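Local coordinates for protein ATP12 ATPase (Paracoccus denitrificans, PDB 2R31) that probably acts as a chaperone in the assembly of F1-ATPase, at residues S74-A83 and L161-L169; T99-D107 and A117-D125. All coordinates share one frame; numbering follows the deposited sequence.

Contact 1: S74-A83 and L161-L169; sequences SANSAIEKVA and LDPFGLTAL
A78 and T167 face each other where helix 70-82 crosses helix 163-174, the axes of the short segments passing 9.2 Å apart at 113°. The CA atoms of A78 and T167 are 5.6 Å apart, and A78, with nothing beyond CB, lets the threonine settle against its backbone. T167 OG1 sits 3.3 Å from A78 CA and equally near V82 CB, yet the hydroxyl needs no mate on helix 70-82, since it bonds back to P163 O one turn earlier. With OG1 beside its own backbone N (chi1 -60°), that bond is within reach, while CG2 is sent toward S74 O. P163 O thus takes two donors, T167 OG1 and T167 N, from opposite faces of its carbonyl plane. This is helix-to-helix packing within the mainly helical body of the ATP12 fold, and helix 163-174 begins about a turn before the crossing: D162 is its N-cap, OD1 in the conformer given accepting from G165 N and also forming a salt bridge with R238. F164 lays its ring flat under A78 CB, a CH-pi contact with the methyl 3.7 Å from the centroid and 5° off the normal, while A75 CB and I79 CG1 approach obliquely. Were F164 replaced by an alanine, the A78 methyl would probably lose the ring face it rests on, and a gap would be likely beside A75 and I79. Beyond T167, V82 points CG1 at L166 CD2, 3.8 Å away. A83 CB meets P163 CB, a small apolar contact at the margin.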
ATOM      1  N   SER A  74      -6.837   1.736   7.849  1.00  7.03           N
ATOM      2  CA  SER A  74      -7.010   1.442   6.425  1.00  7.25           C
ATOM      3  C   SER A  74      -8.460   1.342   6.027  1.00  6.25           C
ATOM      4  O   SER A  74      -8.859   1.836   4.973  1.00  6.62           O
ATOM      5  CB  SER A  74      -6.277   0.121   6.128  1.00  8.92           C
ATOM      6  OG  SER A  74      -4.922   0.128   6.291  1.00 11.21           O
ATOM      7  N   ALA A  75      -9.291   0.716   6.858  1.00  6.02           N
ATOM      8  CA  ALA A  75     -10.713   0.615   6.551  1.00  5.94           C
ATOM      9  C   ALA A  75     -11.386   1.969   6.566  1.00  5.77           C
ATOM     10  O   ALA A  75     -12.239   2.257   5.710  1.00  6.60           O
ATOM     11  CB  ALA A  75     -11.385  -0.337   7.523  1.00  6.90           C
ATOM     12  N   ASN A  76     -11.027   2.829   7.518  1.00  6.59           N
ATOM     13  CA  ASN A  76     -11.574   4.185   7.551  1.00  7.22           C
ATOM     14  C   ASN A  76     -11.246   4.893   6.250  1.00  7.62           C
ATOM     15  O   ASN A  76     -12.069   5.609   5.661  1.00  9.05           O
ATOM     16  CB  ASN A  76     -11.008   4.961   8.733  1.00  8.42           C
ATOM     17  CG  ASN A  76     -11.565   4.538  10.070  1.00  8.71           C
ATOM     18  OD1 ASN A  76     -12.630   3.944  10.164  1.00  9.10           O
ATOM     19  ND2 ASN A  76     -10.824   4.926  11.127  1.00  9.67           N
ATOM     20  N   SER A  77     -10.013   4.769   5.749  0.71  7.55           N
ATOM     21  CA  SER A  77      -9.625   5.399   4.475  0.71  8.05           C
ATOM     22  C   SER A  77     -10.369   4.801   3.301  0.71  7.23           C
ATOM     23  O   SER A  77     -10.800   5.493   2.401  0.71  8.92           O
ATOM     24  CB  SER A  77      -8.119   5.289   4.309  0.71  9.33           C
ATOM     25  OG  SER A  77      -7.744   5.878   3.080  0.71 13.66           O
ATOM     26  N   ALA A  78     -10.524   3.478   3.304  1.00  6.69           N
ATOM     27  CA  ALA A  78     -11.278   2.846   2.225  1.00  6.80           C
ATOM     28  C   ALA A  78     -12.675   3.444   2.132  1.00  7.03           C
ATOM     29  O   ALA A  78     -13.190   3.763   1.059  1.00  8.39           O
ATOM     30  CB  ALA A  78     -11.365   1.340   2.432  1.00  6.81           C
ATOM     31  N   ILE A  79     -13.355   3.566   3.267  0.76  7.06           N
ATOM     32  CA  ILE A  79     -14.743   4.004   3.295  0.76  7.96           C
ATOM     33  C   ILE A  79     -14.848   5.494   3.052  0.76  8.30           C
ATOM     34  O   ILE A  79     -15.721   5.938   2.257  0.76  8.94           O
ATOM     35  CB  ILE A  79     -15.394   3.577   4.630  0.76  8.06           C
ATOM     36  CG1 ILE A  79     -15.481   2.065   4.717  0.76  8.64           C
ATOM     37  CG2 ILE A  79     -16.790   4.230   4.798  0.76 11.13           C
ATOM     38  CD1 ILE A  79     -15.622   1.499   6.112  0.76  9.57           C
ATOM     39  N   GLU A  80     -14.029   6.317   3.699  1.00  8.82           N
ATOM     40  CA  GLU A  80     -14.180   7.758   3.660  1.00 10.24           C
ATOM     41  C   GLU A  80     -13.519   8.403   2.437  1.00 10.68           C
ATOM     42  O   GLU A  80     -14.002   9.468   1.994  1.00 12.24           O
ATOM     43  CB  GLU A  80     -13.584   8.432   4.890  1.00 11.03           C
ATOM     44  CG  GLU A  80     -14.345   8.028   6.161  1.00 12.18           C
ATOM     45  CD  GLU A  80     -14.064   8.874   7.333  1.00 18.07           C
ATOM     46  OE1 GLU A  80     -13.063   9.632   7.371  1.00 30.10           O
ATOM     47  OE2 GLU A  80     -14.846   8.932   8.302  1.00 16.76           O
ATOM     48  N   LYS A  81     -12.445   7.829   1.924  1.00 10.04           N
ATOM     49  CA  LYS A  81     -11.598   8.427   0.893  1.00 12.45           C
ATOM     50  C   LYS A  81     -11.582   7.649  -0.400  1.00 12.77           C
ATOM     51  O   LYS A  81     -11.861   8.191  -1.453  1.00 19.04           O
ATOM     52  CB  LYS A  81     -10.197   8.673   1.445  1.00 13.89           C
ATOM     53  CG  LYS A  81     -10.123   9.540   2.677  1.00 24.76           C
ATOM     54  CD  LYS A  81      -8.934   9.706   3.553  1.00 32.61           C
ATOM     55  CE  LYS A  81      -8.081   8.529   3.896  1.00 33.99           C
ATOM     56  NZ  LYS A  81      -6.677   8.766   4.275  1.00 42.60           N
ATOM     57  N   VAL A  82     -11.233   6.376  -0.362  1.00  9.13           N
ATOM     58  CA  VAL A  82     -10.965   5.665  -1.609  1.00  9.25           C
ATOM     59  C   VAL A  82     -12.218   5.199  -2.315  1.00 10.02           C
ATOM     60  O   VAL A  82     -12.388   5.506  -3.504  1.00 12.77           O
ATOM     61  CB  VAL A  82      -9.992   4.489  -1.393  1.00  8.86           C
ATOM     62  CG1 VAL A  82      -9.791   3.744  -2.681  1.00 10.07           C
ATOM     63  CG2 VAL A  82      -8.693   5.001  -0.775  1.00 10.33           C
ATOM     64  N   ALA A  83     -13.137   4.541  -1.640  1.00 10.07           N
ATOM     65  CA  ALA A  83     -14.348   4.112  -2.308  1.00 10.49           C
ATOM     66  C   ALA A  83     -15.133   5.292  -2.899  1.00 11.34           C
ATOM     67  O   ALA A  83     -15.534   5.197  -4.077  1.00 12.52           O
ATOM     68  CB  ALA A  83     -15.278   3.265  -1.398  1.00 11.94           C
ATOM     69  N   LEU A 161      -9.589  -3.438  -9.678  1.00  7.87           N
ATOM     70  CA  LEU A 161      -9.574  -3.795  -8.256  1.00  7.51           C
ATOM     71  C   LEU A 161     -10.883  -3.404  -7.596  1.00  7.78           C
ATOM     72  O   LEU A 161     -11.562  -2.486  -8.001  1.00  9.69           O
ATOM     73  CB  LEU A 161      -8.429  -3.068  -7.575  1.00  7.20           C
ATOM     74  CG  LEU A 161      -7.049  -3.521  -8.070  1.00  7.82           C
ATOM     75  CD1 LEU A 161      -5.970  -2.650  -7.431  1.00  9.05           C
ATOM     76  CD2 LEU A 161      -6.805  -4.964  -7.770  1.00 10.07           C
ATOM     77  N   ASP A 162     -11.176  -4.096  -6.508  0.67  8.20           N
ATOM     78  CA  ASP A 162     -12.253  -3.690  -5.657  0.67  8.54           C
ATOM     79  C   ASP A 162     -11.775  -2.529  -4.765  0.67  7.80           C
ATOM     80  O   ASP A 162     -10.603  -2.202  -4.706  0.67  7.63           O
ATOM     81  CB  ASP A 162     -12.823  -4.845  -4.854  0.67  9.12           C
ATOM     82  CG  ASP A 162     -11.876  -5.656  -3.976  0.67  8.68           C
ATOM     83  OD1 ASP A 162     -10.818  -5.135  -3.653  0.67  8.99           O
ATOM     84  OD2 ASP A 162     -12.225  -6.807  -3.629  0.67 13.51           O
ATOM     85  N   PRO A 163     -12.675  -1.784  -4.115  1.00  8.49           N
ATOM     86  CA  PRO A 163     -12.261  -0.588  -3.387  1.00  8.33           C
ATOM     87  C   PRO A 163     -11.319  -0.818  -2.218  1.00  7.45           C
ATOM     88  O   PRO A 163     -10.377  -0.011  -2.007  1.00  7.27           O
ATOM     89  CB  PRO A 163     -13.624   0.012  -2.883  1.00 11.18           C
ATOM     90  CG  PRO A 163     -14.540  -0.467  -3.965  1.00 11.82           C
ATOM     91  CD  PRO A 163     -14.158  -1.903  -4.265  1.00 11.47           C
ATOM     92  N   PHE A 164     -11.501  -1.890  -1.437  1.00  6.98           N
ATOM     93  CA  PHE A 164     -10.579  -2.144  -0.352  1.00  6.12           C
ATOM     94  C   PHE A 164      -9.231  -2.617  -0.905  1.00  6.09           C
ATOM     95  O   PHE A 164      -8.180  -2.274  -0.330  1.00  6.52           O
ATOM     96  CB  PHE A 164     -11.171  -3.162   0.643  1.00  6.48           C
ATOM     97  CG  PHE A 164     -12.122  -2.556   1.662  1.00  6.38           C
ATOM     98  CD1 PHE A 164     -13.276  -1.883   1.275  1.00  8.51           C
ATOM     99  CD2 PHE A 164     -11.844  -2.622   3.003  1.00  6.72           C
ATOM    100  CE1 PHE A 164     -14.122  -1.320   2.194  1.00  8.66           C
ATOM    101  CE2 PHE A 164     -12.672  -2.067   3.946  1.00  7.41           C
ATOM    102  CZ  PHE A 164     -13.806  -1.407   3.536  1.00  7.88           C
ATOM    103  N   GLY A 165      -9.223  -3.329  -2.013  1.00  6.34           N
ATOM    104  CA  GLY A 165      -7.987  -3.715  -2.648  1.00  6.28           C
ATOM    105  C   GLY A 165      -7.217  -2.517  -3.198  1.00  5.71           C
ATOM    106  O   GLY A 165      -5.986  -2.451  -3.079  1.00  5.99           O
ATOM    107  N   LEU A 166      -7.936  -1.559  -3.786  1.00  6.00           N
ATOM    108  CA  LEU A 166      -7.298  -0.337  -4.254  1.00  5.94           C
ATOM    109  C   LEU A 166      -6.675   0.445  -3.101  1.00  5.62           C
ATOM    110  O   LEU A 166      -5.600   1.023  -3.221  1.00  5.87           O
ATOM    111  CB  LEU A 166      -8.352   0.525  -4.999  1.00  6.38           C
ATOM    112  CG  LEU A 166      -7.792   1.744  -5.725  1.00  6.73           C
ATOM    113  CD1 LEU A 166      -6.891   1.358  -6.878  1.00  7.53           C
ATOM    114  CD2 LEU A 166      -8.922   2.649  -6.230  1.00  8.31           C
ATOM    115  N   THR A 167      -7.389   0.451  -1.958  1.00  5.73           N
ATOM    116  CA  THR A 167      -6.877   1.100  -0.746  1.00  5.94           C
ATOM    117  C   THR A 167      -5.552   0.466  -0.336  1.00  5.51           C
ATOM    118  O   THR A 167      -4.600   1.174  -0.032  1.00  6.33           O
ATOM    119  CB  THR A 167      -7.906   1.013   0.377  1.00  6.35           C
ATOM    120  OG1 THR A 167      -9.118   1.668  -0.034  1.00  7.13           O
ATOM    121  CG2 THR A 167      -7.394   1.711   1.632  1.00  7.19           C
ATOM    122  N   ALA A 168      -5.498  -0.859  -0.320  1.00  5.45           N
ATOM    123  CA  ALA A 168      -4.270  -1.572   0.028  1.00  5.78           C
ATOM    124  C   ALA A 168      -3.135  -1.249  -0.969  1.00  5.39           C
ATOM    125  O   ALA A 168      -1.988  -1.041  -0.593  1.00  6.33           O
ATOM    126  CB  ALA A 168      -4.497  -3.065   0.049  1.00  6.41           C
ATOM    127  N   LEU A 169      -3.460  -1.235  -2.273  1.00  5.45           N
ATOM    128  CA  LEU A 169      -2.451  -0.952  -3.293  1.00  5.56           C
ATOM    129  C   LEU A 169      -1.807   0.401  -3.075  1.00  5.12           C
ATOM    130  O   LEU A 169      -0.617   0.595  -3.361  1.00  5.94           O
ATOM    131  CB  LEU A 169      -3.068  -1.053  -4.692  1.00  5.72           C
ATOM    132  CG  LEU A 169      -2.118  -0.751  -5.831  1.00  5.67           C
ATOM    133  CD1 LEU A 169      -0.992  -1.782  -5.913  1.00  6.30           C
ATOM    134  CD2 LEU A 169      -2.843  -0.661  -7.166  1.00  7.13           C
TER

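Contact 2: T99-D107 and A117-D125; sequences TDLLSYRAD and AEGWDPLID
L102 and R105 meet W120 from different directions, the first over a face of the indole and the second at its edge. The setting is a beta-alpha-beta unit, in which strand 104-105 leads through helix 110-130 to the parallel strand 138-139, and W120 is turned from the helix toward the chain around the first strand. L102 CD2 stands 3.5 Å from the centroid of the five-membered ring, 6° off its normal, a CH-pi contact suited to a branched apolar residue: the other methyl, CD1, is left to touch L123 CB, and CB meets I124 CD1. L101 crosses the indole at about a right angle, with CD2 near CZ2. The indole nitrogen itself is satisfied by L198 O. R105 runs antiparallel alongside W120, its guanidinium plane steep to the indole at 72°. R105 NE lies at the indole edge, 3.6 Å from W120 CE3, while W120 CB lies over a guanidinium face. The arginine chain is bent at chi2, which folds it back toward L102 O. NE and NH2 both bond that carbonyl side-on, NE at 2.9 Å, and this double grip helps fix the rotation of the guanidinium. Arginine suits the place because its other edge still offers NH1 and NH2 to D121, whose second oxygen, OD2, accepts from a bound Tris molecule, probably from the crystallisation liquor. The end-on salt bridge converges on a single oxygen: NH1 and NH2 each lie 2.9 Å from D121 OD1, which NH2 meets nearly head-on and NH1 from the syn side, 29° out of the carboxylate plane.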
ATOM      1  N   THR A  99       5.542   7.065 -14.612  1.00  9.68           N
ATOM      2  CA  THR A  99       6.484   7.694 -13.718  1.00  9.77           C
ATOM      3  C   THR A  99       7.017   6.654 -12.747  1.00  9.96           C
ATOM      4  O   THR A  99       7.010   6.847 -11.524  1.00 13.58           O
ATOM      5  CB  THR A  99       5.839   8.862 -12.916  1.00 11.16           C
ATOM      6  OG1 THR A  99       4.791   8.387 -12.049  1.00 11.99           O
ATOM      7  CG2 THR A  99       5.256   9.961 -13.789  1.00 14.22           C
ATOM      8  N   ASP A 100       7.430   5.488 -13.274  1.00  7.81           N
ATOM      9  CA  ASP A 100       7.739   4.387 -12.405  1.00  7.26           C
ATOM     10  C   ASP A 100       9.208   4.405 -11.996  1.00  7.02           C
ATOM     11  O   ASP A 100      10.088   4.495 -12.867  1.00  8.28           O
ATOM     12  CB  ASP A 100       7.379   3.045 -13.102  1.00  7.21           C
ATOM     13  CG  ASP A 100       7.199   1.931 -12.093  1.00  7.14           C
ATOM     14  OD1 ASP A 100       8.219   1.513 -11.474  1.00  7.63           O
ATOM     15  OD2 ASP A 100       6.030   1.504 -11.920  1.00  7.22           O
ATOM     16  N   LEU A 101       9.487   4.229 -10.702  1.00  6.80           N
ATOM     17  CA  LEU A 101      10.856   4.087 -10.216  1.00  7.04           C
ATOM     18  C   LEU A 101      11.693   3.162 -11.110  1.00  7.33           C
ATOM     19  O   LEU A 101      12.868   3.416 -11.357  1.00  8.91           O
ATOM     20  CB  LEU A 101      10.790   3.503  -8.796  1.00  7.25           C
ATOM     21  CG  LEU A 101      12.110   3.397  -8.052  1.00  8.31           C
ATOM     22  CD1 LEU A 101      12.550   4.771  -7.524  1.00  9.67           C
ATOM     23  CD2 LEU A 101      11.991   2.404  -6.887  1.00  9.87           C
ATOM     24  N   LEU A 102      11.098   2.041 -11.527  1.00  7.24           N
ATOM     25  CA  LEU A 102      11.856   1.002 -12.206  0.58  7.86           C
ATOM     26  C   LEU A 102      12.266   1.418 -13.623  1.00  8.43           C
ATOM     27  O   LEU A 102      13.142   0.750 -14.225  1.00 10.14           O
ATOM     28  CB  LEU A 102      11.117  -0.308 -12.263  0.58  8.03           C
ATOM     29  CG  LEU A 102      10.536  -0.865 -10.975  0.58  8.72           C
ATOM     30  CD1 LEU A 102      10.133  -2.324 -11.207  0.58 11.81           C
ATOM     31  CD2 LEU A 102      11.490  -0.781  -9.778  0.58  9.72           C
ATOM     32  N   SER A 103      11.636   2.448 -14.176  1.00  8.51           N
ATOM     33  CA  SER A 103      11.964   2.958 -15.524  1.00 10.24           C
ATOM     34  C   SER A 103      13.089   3.963 -15.508  1.00 10.40           C
ATOM     35  O   SER A 103      13.727   4.155 -16.547  1.00 12.71           O
ATOM     36  CB  SER A 103      10.757   3.681 -16.159  1.00 11.47           C
ATOM     37  OG  SER A 103       9.738   2.795 -16.525  1.00 13.66           O
ATOM     38  N   TYR A 104      13.366   4.625 -14.409  1.00 11.75           N
ATOM     39  CA  TYR A 104      14.257   5.805 -14.379  1.00 12.81           C
ATOM     40  C   TYR A 104      15.592   5.405 -13.782  1.00 13.50           C
ATOM     41  O   TYR A 104      15.837   5.558 -12.561  1.00 18.74           O
ATOM     42  CB  TYR A 104      13.539   7.010 -13.661  1.00 15.27           C
ATOM     43  CG  TYR A 104      12.540   7.480 -14.690  1.00 13.45           C
ATOM     44  CD1 TYR A 104      12.959   8.344 -15.704  1.00 16.39           C
ATOM     45  CD2 TYR A 104      11.237   7.067 -14.708  1.00 15.98           C
ATOM     46  CE1 TYR A 104      12.101   8.792 -16.689  1.00 16.62           C
ATOM     47  CE2 TYR A 104      10.358   7.487 -15.669  1.00 16.23           C
ATOM     48  CZ  TYR A 104      10.784   8.359 -16.664  1.00 16.08           C
ATOM     49  OH  TYR A 104       9.899   8.796 -17.651  1.00 17.25           O
ATOM     50  N   ARG A 105      16.480   4.878 -14.600  1.00 14.34           N
ATOM     51  CA  ARG A 105      17.784   4.328 -14.158  1.00 16.00           C
ATOM     52  C   ARG A 105      18.780   5.446 -14.011  1.00 15.41           C
ATOM     53  O   ARG A 105      18.633   6.519 -14.628  1.00 14.33           O
ATOM     54  CB  ARG A 105      18.278   3.286 -15.192  1.00 16.68           C
ATOM     55  CG  ARG A 105      17.350   2.160 -15.603  1.00 14.33           C
ATOM     56  CD  ARG A 105      16.999   1.233 -14.501  1.00 11.70           C
ATOM     57  NE  ARG A 105      15.921   0.275 -14.676  1.00 10.65           N
ATOM     58  CZ  ARG A 105      16.054  -0.972 -15.109  1.00 10.62           C
ATOM     59  NH1 ARG A 105      17.252  -1.420 -15.445  1.00 11.74           N
ATOM     60  NH2 ARG A 105      14.956  -1.737 -15.181  1.00 10.83           N
ATOM     61  N   ALA A 106      19.796   5.238 -13.197  1.00 16.90           N
ATOM     62  CA  ALA A 106      20.994   6.075 -13.262  1.00 15.37           C
ATOM     63  C   ALA A 106      21.690   5.981 -14.611  1.00 16.13           C
ATOM     64  O   ALA A 106      21.662   5.010 -15.382  1.00 17.35           O
ATOM     65  CB  ALA A 106      21.928   5.637 -12.148  1.00 19.59           C
ATOM     66  N   ASP A 107      22.457   6.971 -14.887  1.00 15.91           N
ATOM     67  CA  ASP A 107      23.393   6.773 -15.992  1.00 18.05           C
ATOM     68  C   ASP A 107      24.834   6.599 -15.493  1.00 17.57           C
ATOM     69  O   ASP A 107      25.683   6.437 -16.356  1.00 19.60           O
ATOM     70  CB  ASP A 107      23.171   7.870 -17.030  1.00 20.07           C
ATOM     71  CG  ASP A 107      23.592   9.235 -16.565  1.00 20.86           C
ATOM     72  OD1 ASP A 107      24.100   9.378 -15.452  1.00 24.29           O
ATOM     73  OD2 ASP A 107      23.338  10.144 -17.358  1.00 24.15           O
ATOM     74  N   ALA A 117      19.779  -2.843 -12.741  1.00  9.36           N
ATOM     75  CA  ALA A 117      19.324  -3.817 -13.713  1.00  9.90           C
ATOM     76  C   ALA A 117      19.112  -5.152 -13.060  1.00  9.85           C
ATOM     77  O   ALA A 117      18.103  -5.849 -13.302  1.00 10.11           O
ATOM     78  CB  ALA A 117      20.334  -3.896 -14.859  1.00 11.86           C
ATOM     79  N   GLU A 118      20.064  -5.570 -12.190  1.00 10.12           N
ATOM     80  CA  GLU A 118      19.929  -6.883 -11.539  0.57 11.31           C
ATOM     81  C   GLU A 118      18.644  -7.002 -10.750  1.00 10.41           C
ATOM     82  O   GLU A 118      17.972  -8.042 -10.769  1.00 11.29           O
ATOM     83  CB  GLU A 118      21.122  -7.135 -10.606  0.57 12.45           C
ATOM     84  CG  GLU A 118      21.081  -8.465  -9.871  0.57 13.97           C
ATOM     85  CD  GLU A 118      22.103  -8.662  -8.787  0.57 20.34           C
ATOM     86  OE1 GLU A 118      22.644  -7.699  -8.200  0.57 29.04           O
ATOM     87  OE2 GLU A 118      22.364  -9.828  -8.492  0.57 27.83           O
ATOM     88  N   GLY A 119      18.336  -5.932 -10.026  1.00  9.51           N
ATOM     89  CA  GLY A 119      17.141  -5.986  -9.183  1.00  9.07           C
ATOM     90  C   GLY A 119      15.846  -5.756  -9.926  1.00  8.46           C
ATOM     91  O   GLY A 119      14.809  -6.340  -9.643  1.00  9.23           O
ATOM     92  N   TRP A 120      15.867  -4.815 -10.874  1.00  8.35           N
ATOM     93  CA  TRP A 120      14.647  -4.305 -11.480  1.00  7.86           C
ATOM     94  C   TRP A 120      14.267  -4.934 -12.806  1.00  8.07           C
ATOM     95  O   TRP A 120      13.073  -5.027 -13.130  1.00  8.48           O
ATOM     96  CB  TRP A 120      14.741  -2.784 -11.666  1.00  8.11           C
ATOM     97  CG  TRP A 120      14.846  -2.023 -10.364  1.00  8.49           C
ATOM     98  CD1 TRP A 120      14.587  -2.495  -9.092  1.00  9.04           C
ATOM     99  CD2 TRP A 120      15.216  -0.650 -10.213  1.00  8.64           C
ATOM    100  NE1 TRP A 120      14.776  -1.495  -8.192  1.00  9.34           N
ATOM    101  CE2 TRP A 120      15.160  -0.376  -8.832  1.00  9.06           C
ATOM    102  CE3 TRP A 120      15.570   0.350 -11.085  1.00  8.94           C
ATOM    103  CZ2 TRP A 120      15.476   0.896  -8.316  1.00 10.08           C
ATOM    104  CZ3 TRP A 120      15.875   1.597 -10.572  1.00 10.25           C
ATOM    105  CH2 TRP A 120      15.836   1.880  -9.208  1.00 10.60           C
ATOM    106  N   ASP A 121      15.236  -5.388 -13.596  1.00  8.76           N
ATOM    107  CA  ASP A 121      14.883  -6.001 -14.882  1.00  9.03           C
ATOM    108  C   ASP A 121      13.956  -7.209 -14.694  1.00  8.68           C
ATOM    109  O   ASP A 121      13.044  -7.371 -15.507  1.00  9.13           O
ATOM    110  CB  ASP A 121      16.122  -6.368 -15.683  1.00 11.00           C
ATOM    111  CG  ASP A 121      16.883  -5.220 -16.289  1.00 12.77           C
ATOM    112  OD1 ASP A 121      16.410  -4.071 -16.222  1.00 13.87           O
ATOM    113  OD2 ASP A 121      18.001  -5.458 -16.805  1.00 16.28           O
ATOM    114  N   PRO A 122      14.106  -8.058 -13.673  1.00  9.10           N
ATOM    115  CA  PRO A 122      13.139  -9.160 -13.523  1.00  9.25           C
ATOM    116  C   PRO A 122      11.731  -8.679 -13.312  1.00  8.34           C
ATOM    117  O   PRO A 122      10.775  -9.356 -13.710  1.00  8.94           O
ATOM    118  CB  PRO A 122      13.676  -9.927 -12.327  1.00 10.57           C
ATOM    119  CG  PRO A 122      15.164  -9.678 -12.355  1.00 10.76           C
ATOM    120  CD  PRO A 122      15.258  -8.238 -12.751  1.00  9.42           C
ATOM    121  N   LEU A 123      11.532  -7.545 -12.647  1.00  7.80           N
ATOM    122  CA  LEU A 123      10.220  -7.003 -12.395  1.00  7.87           C
ATOM    123  C   LEU A 123       9.610  -6.360 -13.629  1.00  7.33           C
ATOM    124  O   LEU A 123       8.411  -6.503 -13.884  1.00  8.07           O
ATOM    125  CB  LEU A 123      10.234  -6.047 -11.174  1.00  8.05           C
ATOM    126  CG  LEU A 123      10.047  -6.993  -9.931  1.00 11.44           C
ATOM    127  CD1 LEU A 123      11.253  -7.679  -9.528  1.00 10.24           C
ATOM    128  CD2 LEU A 123       8.685  -6.826  -9.478  1.00 20.47           C
ATOM    129  N   ILE A 124      10.435  -5.670 -14.412  1.00  7.85           N
ATOM    130  CA  ILE A 124      10.012  -5.206 -15.726  1.00  8.68           C
ATOM    131  C   ILE A 124       9.560  -6.411 -16.565  1.00  8.23           C
ATOM    132  O   ILE A 124       8.519  -6.345 -17.251  1.00  9.17           O
ATOM    133  CB  ILE A 124      11.120  -4.379 -16.411  1.00  9.49           C
ATOM    134  CG1 ILE A 124      11.482  -3.077 -15.647  1.00 12.84           C
ATOM    135  CG2 ILE A 124      10.844  -4.077 -17.894  1.00 12.07           C
ATOM    136  CD1 ILE A 124      10.369  -2.052 -15.602  1.00 17.13           C
ATOM    137  N   ASP A 125      10.330  -7.473 -16.565  1.00  9.02           N
ATOM    138  CA  ASP A 125      10.020  -8.642 -17.383  0.64  9.17           C
ATOM    139  C   ASP A 125       8.740  -9.304 -16.897  1.00  8.37           C
ATOM    140  O   ASP A 125       7.913  -9.747 -17.696  1.00  9.30           O
ATOM    141  CB  ASP A 125      11.156  -9.662 -17.390  0.64 10.81           C
ATOM    142  CG  ASP A 125      12.460  -9.221 -18.024  0.64 13.46           C
ATOM    143  OD1 ASP A 125      12.458  -8.190 -18.738  0.64 16.01           O
ATOM    144  OD2 ASP A 125      13.478  -9.914 -17.819  0.64 18.83           O
TER

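Overall arrangement
From the N terminus, the chain passes the small antiparallel sheet and helix 47-58 before helix 70-82 supplies the first half of contact 1. It runs on through helix 86-95 to the segment 99-107, and contact 2 closes a short loop when helix 110-130 returns its segment 117-125. Strand 138-139 and helix 148-159 follow, and only then does 161-169 close the long loop of contact 1, so contact 2 is nested inside it. The two do not touch: their centres lie about 28 Å apart and their nearest atoms about 10 Å. Contact 1 joins two helices far apart in sequence, nearer the centre of the chain, whereas contact 2 ties up the beta-alpha-beta unit farther out.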